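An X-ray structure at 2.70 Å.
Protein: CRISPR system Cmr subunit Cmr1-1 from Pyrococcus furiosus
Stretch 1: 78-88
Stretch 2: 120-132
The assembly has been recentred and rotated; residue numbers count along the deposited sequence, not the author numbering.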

# COMPACT_ATOMS: atom_id res chain seq x y z
N VAL A 78 -5.36 13.57 -17.82
CA VAL A 78 -4.76 12.29 -18.20
C VAL A 78 -5.84 11.23 -18.38
O VAL A 78 -6.84 11.21 -17.67
CB VAL A 78 -3.72 11.81 -17.14
CG1 VAL A 78 -4.39 11.57 -15.80
CG2 VAL A 78 -3.01 10.55 -17.61
N LYS A 79 -5.64 10.35 -19.37
CA LYS A 79 -6.55 9.23 -19.59
C LYS A 79 -5.88 7.92 -19.17
O LYS A 79 -4.86 7.53 -19.73
CB LYS A 79 -6.97 9.15 -21.06
CG LYS A 79 -7.91 8.00 -21.37
CD LYS A 79 -8.04 7.79 -22.87
CE LYS A 79 -8.91 6.59 -23.19
NZ LYS A 79 -8.83 6.21 -24.63
N ILE A 80 -6.46 7.25 -18.17
CA ILE A 80 -5.91 6.00 -17.67
C ILE A 80 -6.76 4.81 -18.09
O ILE A 80 -7.94 4.74 -17.75
CB ILE A 80 -5.80 6.01 -16.13
CG1 ILE A 80 -4.99 7.22 -15.67
CG2 ILE A 80 -5.19 4.71 -15.64
CD1 ILE A 80 -5.05 7.46 -14.18
N SER A 81 -6.16 3.88 -18.82
CA SER A 81 -6.89 2.70 -19.29
C SER A 81 -6.32 1.43 -18.68
O SER A 81 -5.13 1.14 -18.82
CB SER A 81 -6.85 2.63 -20.81
OG SER A 81 -7.32 3.84 -21.37
N VAL A 82 -7.17 0.66 -18.01
CA VAL A 82 -6.75 -0.57 -17.36
C VAL A 82 -7.55 -1.76 -17.88
O VAL A 82 -8.76 -1.83 -17.67
CB VAL A 82 -6.90 -0.50 -15.83
CG1 VAL A 82 -6.23 -1.69 -15.18
CG2 VAL A 82 -6.33 0.80 -15.28
N THR A 83 -6.89 -2.68 -18.55
CA THR A 83 -7.55 -3.90 -18.99
C THR A 83 -6.83 -5.13 -18.45
O THR A 83 -5.62 -5.28 -18.64
CB THR A 83 -7.63 -4.00 -20.54
OG1 THR A 83 -6.32 -3.83 -21.09
CG2 THR A 83 -8.56 -2.93 -21.10
N PRO A 84 -7.56 -5.99 -17.73
CA PRO A 84 -7.00 -7.26 -17.26
C PRO A 84 -6.74 -8.21 -18.44
O PRO A 84 -7.51 -8.24 -19.39
CB PRO A 84 -8.09 -7.81 -16.34
CG PRO A 84 -9.35 -7.17 -16.83
CD PRO A 84 -8.96 -5.80 -17.29
N LEU A 85 -5.64 -8.95 -18.36
CA LEU A 85 -5.26 -9.86 -19.43
C LEU A 85 -5.46 -11.30 -19.00
O LEU A 85 -5.35 -12.23 -19.80
CB LEU A 85 -3.80 -9.62 -19.83
CG LEU A 85 -3.48 -8.16 -20.16
CD1 LEU A 85 -2.01 -7.96 -20.53
CD2 LEU A 85 -4.40 -7.65 -21.27
N SER A 86 -5.78 -11.48 -17.72
CA SER A 86 -6.03 -12.80 -17.18
C SER A 86 -7.50 -12.97 -16.84
O SER A 86 -8.23 -11.99 -16.68
CB SER A 86 -5.18 -13.05 -15.94
OG SER A 86 -3.80 -13.01 -16.25
N SER A 87 -7.93 -14.22 -16.74
CA SER A 87 -9.28 -14.52 -16.29
C SER A 87 -9.26 -14.88 -14.81
O SER A 87 -8.33 -15.54 -14.34
CB SER A 87 -9.88 -15.66 -17.11
OG SER A 87 -9.05 -16.81 -17.07
N PRO A 88 -10.28 -14.43 -14.06
CA PRO A 88 -10.38 -14.79 -12.64
C PRO A 88 -10.42 -16.30 -12.48
O PRO A 88 -10.97 -16.99 -13.33
CB PRO A 88 -11.70 -14.15 -12.21
CG PRO A 88 -11.88 -13.01 -13.15
CD PRO A 88 -11.32 -13.46 -14.47
N TYR A 120 -10.95 -14.99 -7.80
CA TYR A 120 -9.95 -13.98 -7.47
C TYR A 120 -8.90 -13.94 -8.57
O TYR A 120 -8.99 -14.70 -9.54
CB TYR A 120 -9.31 -14.26 -6.11
CG TYR A 120 -8.33 -15.43 -6.09
CD1 TYR A 120 -8.74 -16.72 -6.40
CD2 TYR A 120 -7.00 -15.24 -5.75
CE1 TYR A 120 -7.85 -17.78 -6.38
CE2 TYR A 120 -6.11 -16.29 -5.72
CZ TYR A 120 -6.54 -17.56 -6.03
OH TYR A 120 -5.64 -18.60 -6.00
N TYR A 121 -7.92 -13.06 -8.43
CA TYR A 121 -6.80 -13.03 -9.35
C TYR A 121 -5.55 -13.58 -8.67
O TYR A 121 -4.96 -12.91 -7.82
CB TYR A 121 -6.54 -11.61 -9.86
CG TYR A 121 -7.57 -11.10 -10.85
CD1 TYR A 121 -7.62 -11.59 -12.15
CD2 TYR A 121 -8.49 -10.12 -10.49
CE1 TYR A 121 -8.55 -11.12 -13.06
CE2 TYR A 121 -9.42 -9.64 -11.39
CZ TYR A 121 -9.45 -10.15 -12.67
OH TYR A 121 -10.38 -9.67 -13.57
N PRO A 122 -5.15 -14.81 -9.02
CA PRO A 122 -4.01 -15.47 -8.39
C PRO A 122 -2.68 -14.87 -8.85
O PRO A 122 -2.67 -14.18 -9.87
CB PRO A 122 -4.15 -16.92 -8.84
CG PRO A 122 -4.83 -16.82 -10.16
CD PRO A 122 -5.78 -15.66 -10.05
N PRO A 123 -1.59 -15.12 -8.10
CA PRO A 123 -0.26 -14.68 -8.51
C PRO A 123 0.03 -15.04 -9.96
O PRO A 123 -0.13 -16.20 -10.35
CB PRO A 123 0.67 -15.43 -7.56
CG PRO A 123 -0.15 -15.61 -6.32
CD PRO A 123 -1.57 -15.79 -6.78
N GLY A 124 0.45 -14.06 -10.76
CA GLY A 124 0.68 -14.28 -12.17
C GLY A 124 -0.37 -13.60 -13.02
O GLY A 124 -0.22 -13.50 -14.24
N SER A 125 -1.45 -13.14 -12.39
CA SER A 125 -2.47 -12.38 -13.10
C SER A 125 -1.84 -11.12 -13.68
O SER A 125 -1.08 -10.44 -13.00
CB SER A 125 -3.62 -12.01 -12.17
OG SER A 125 -4.31 -13.16 -11.70
N ARG A 126 -2.15 -10.81 -14.94
CA ARG A 126 -1.55 -9.64 -15.57
C ARG A 126 -2.57 -8.59 -15.96
O ARG A 126 -3.72 -8.91 -16.27
CB ARG A 126 -0.74 -10.06 -16.79
CG ARG A 126 0.53 -10.81 -16.44
CD ARG A 126 1.43 -10.99 -17.64
NE ARG A 126 2.62 -11.74 -17.28
CZ ARG A 126 3.62 -12.01 -18.11
NH1 ARG A 126 3.57 -11.59 -19.37
NH2 ARG A 126 4.67 -12.70 -17.69
N PHE A 127 -2.15 -7.33 -15.93
CA PHE A 127 -3.00 -6.19 -16.25
C PHE A 127 -2.24 -5.21 -17.13
O PHE A 127 -1.06 -4.96 -16.92
CB PHE A 127 -3.47 -5.48 -14.97
CG PHE A 127 -4.20 -6.38 -14.00
CD1 PHE A 127 -3.49 -7.20 -13.13
CD2 PHE A 127 -5.58 -6.40 -13.96
CE1 PHE A 127 -4.15 -8.03 -12.25
CE2 PHE A 127 -6.25 -7.23 -13.07
CZ PHE A 127 -5.53 -8.05 -12.22
N ARG A 128 -2.92 -4.67 -18.14
CA ARG A 128 -2.34 -3.63 -18.96
C ARG A 128 -2.76 -2.26 -18.46
O ARG A 128 -3.95 -2.01 -18.25
CB ARG A 128 -2.74 -3.79 -20.43
CG ARG A 128 -2.38 -2.59 -21.28
CD ARG A 128 -1.88 -3.02 -22.65
NE ARG A 128 -1.01 -4.19 -22.54
CZ ARG A 128 -0.29 -4.68 -23.54
NH1 ARG A 128 -0.32 -4.09 -24.73
NH2 ARG A 128 0.46 -5.75 -23.35
N VAL A 129 -1.80 -1.38 -18.24
CA VAL A 129 -2.09 -0.01 -17.83
C VAL A 129 -1.52 0.97 -18.84
O VAL A 129 -0.32 0.96 -19.11
CB VAL A 129 -1.54 0.30 -16.43
CG1 VAL A 129 -1.82 1.74 -16.06
CG2 VAL A 129 -2.14 -0.64 -15.39
N VAL A 130 -2.38 1.81 -19.40
CA VAL A 130 -1.96 2.77 -20.41
C VAL A 130 -2.32 4.19 -19.98
O VAL A 130 -3.45 4.44 -19.57
CB VAL A 130 -2.60 2.48 -21.78
CG1 VAL A 130 -2.23 3.56 -22.79
CG2 VAL A 130 -2.18 1.10 -22.29
N LEU A 131 -1.35 5.09 -20.07
CA LEU A 131 -1.55 6.48 -19.65
C LEU A 131 -1.36 7.42 -20.83
O LEU A 131 -0.36 7.33 -21.55
CB LEU A 131 -0.58 6.85 -18.53
CG LEU A 131 -0.44 5.85 -17.38
CD1 LEU A 131 0.66 6.28 -16.41
CD2 LEU A 131 -1.77 5.68 -16.66
N GLU A 132 -2.31 8.33 -21.03
CA GLU A 132 -2.25 9.28 -22.13
C GLU A 132 -2.55 10.71 -21.67
O GLU A 132 -3.49 10.94 -20.91
CB GLU A 132 -3.24 8.89 -23.24
CG GLU A 132 -2.97 7.55 -23.89
CD GLU A 132 -4.00 7.21 -24.95
OE1 GLU A 132 -3.71 7.42 -26.15
OE2 GLU A 132 -5.09 6.73 -24.59

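Strands 79-84 and 126-132 lie side by side as an antiparallel pair, their directions 163° apart, and most of the bonding is backbone to backbone. The rule is alternation. K79, S81 and T83 each face a partner, E132, V130 and R128, with which they exchange two hydrogen bonds, so each residue of these pairs has both its amide and its carbonyl satisfied across the strands. K79 N gives to E132 O at 2.7 Å and E132 N returns to K79 O at 3.0 Å; S81 N to V130 O and V130 N to S81 O are both 2.9 Å; T83 N reaches R128 O at 3.0 Å, and R128 N reaches T83 O at 2.8 Å.

The intervening pairs, I80 with L131, V82 with V129 and P84 with F127, make no such bonds with each other. Here alpha carbons come close to carbonyls that already accept an amide: V82 CA lies 3.3 Å from R128 O, and V129 CA 3.4 Å from S81 O, both CA-H...O contacts. P84 suits its position, because proline has no amide hydrogen to give and this site asks for none across the pair.

The same alternation sorts the side chains. I80, V82 and P84 share one face with L131, V129 and F127, where the contacts are apolar: I80 CG2 meets L131 CD2 at 3.7 Å, V82 CG1 meets V129 CG2 at 4.2 Å, and P84 CB touches F127 CD2 at 3.7 Å. The other face carries K79, S81 and T83 beside E132, V130 and R128, a more polar set. There the extended K79 side chain, all t, brings NZ to 3.8 Å from E132 OE2, a long salt bridge.

Beyond P84 the ladder changes character. L85 N still gives to R126 O at 2.8 Å, but the amide of R126 is taken by a side chain: R126 N donates to S86 OG at 3.0 Å, the serine hydroxyl standing in for a backbone carbonyl. The guanidinium groups of R126 and R128 find hydrogen bonds elsewhere in the structure.

A type II turn from P122 to S125 leads into the second strand. P122 O accepts twice from S125, from N at 3.0 Å and from OG at 2.7 Å. G124, at phi 109°, adopts a backbone in which a CB would jam against the preceding carbonyl. At the far end, P88 CG packs 3.8 Å from Y121 CZ, and S86 O approaches the edge of the same ring, 3.7 Å from Y121 CE1.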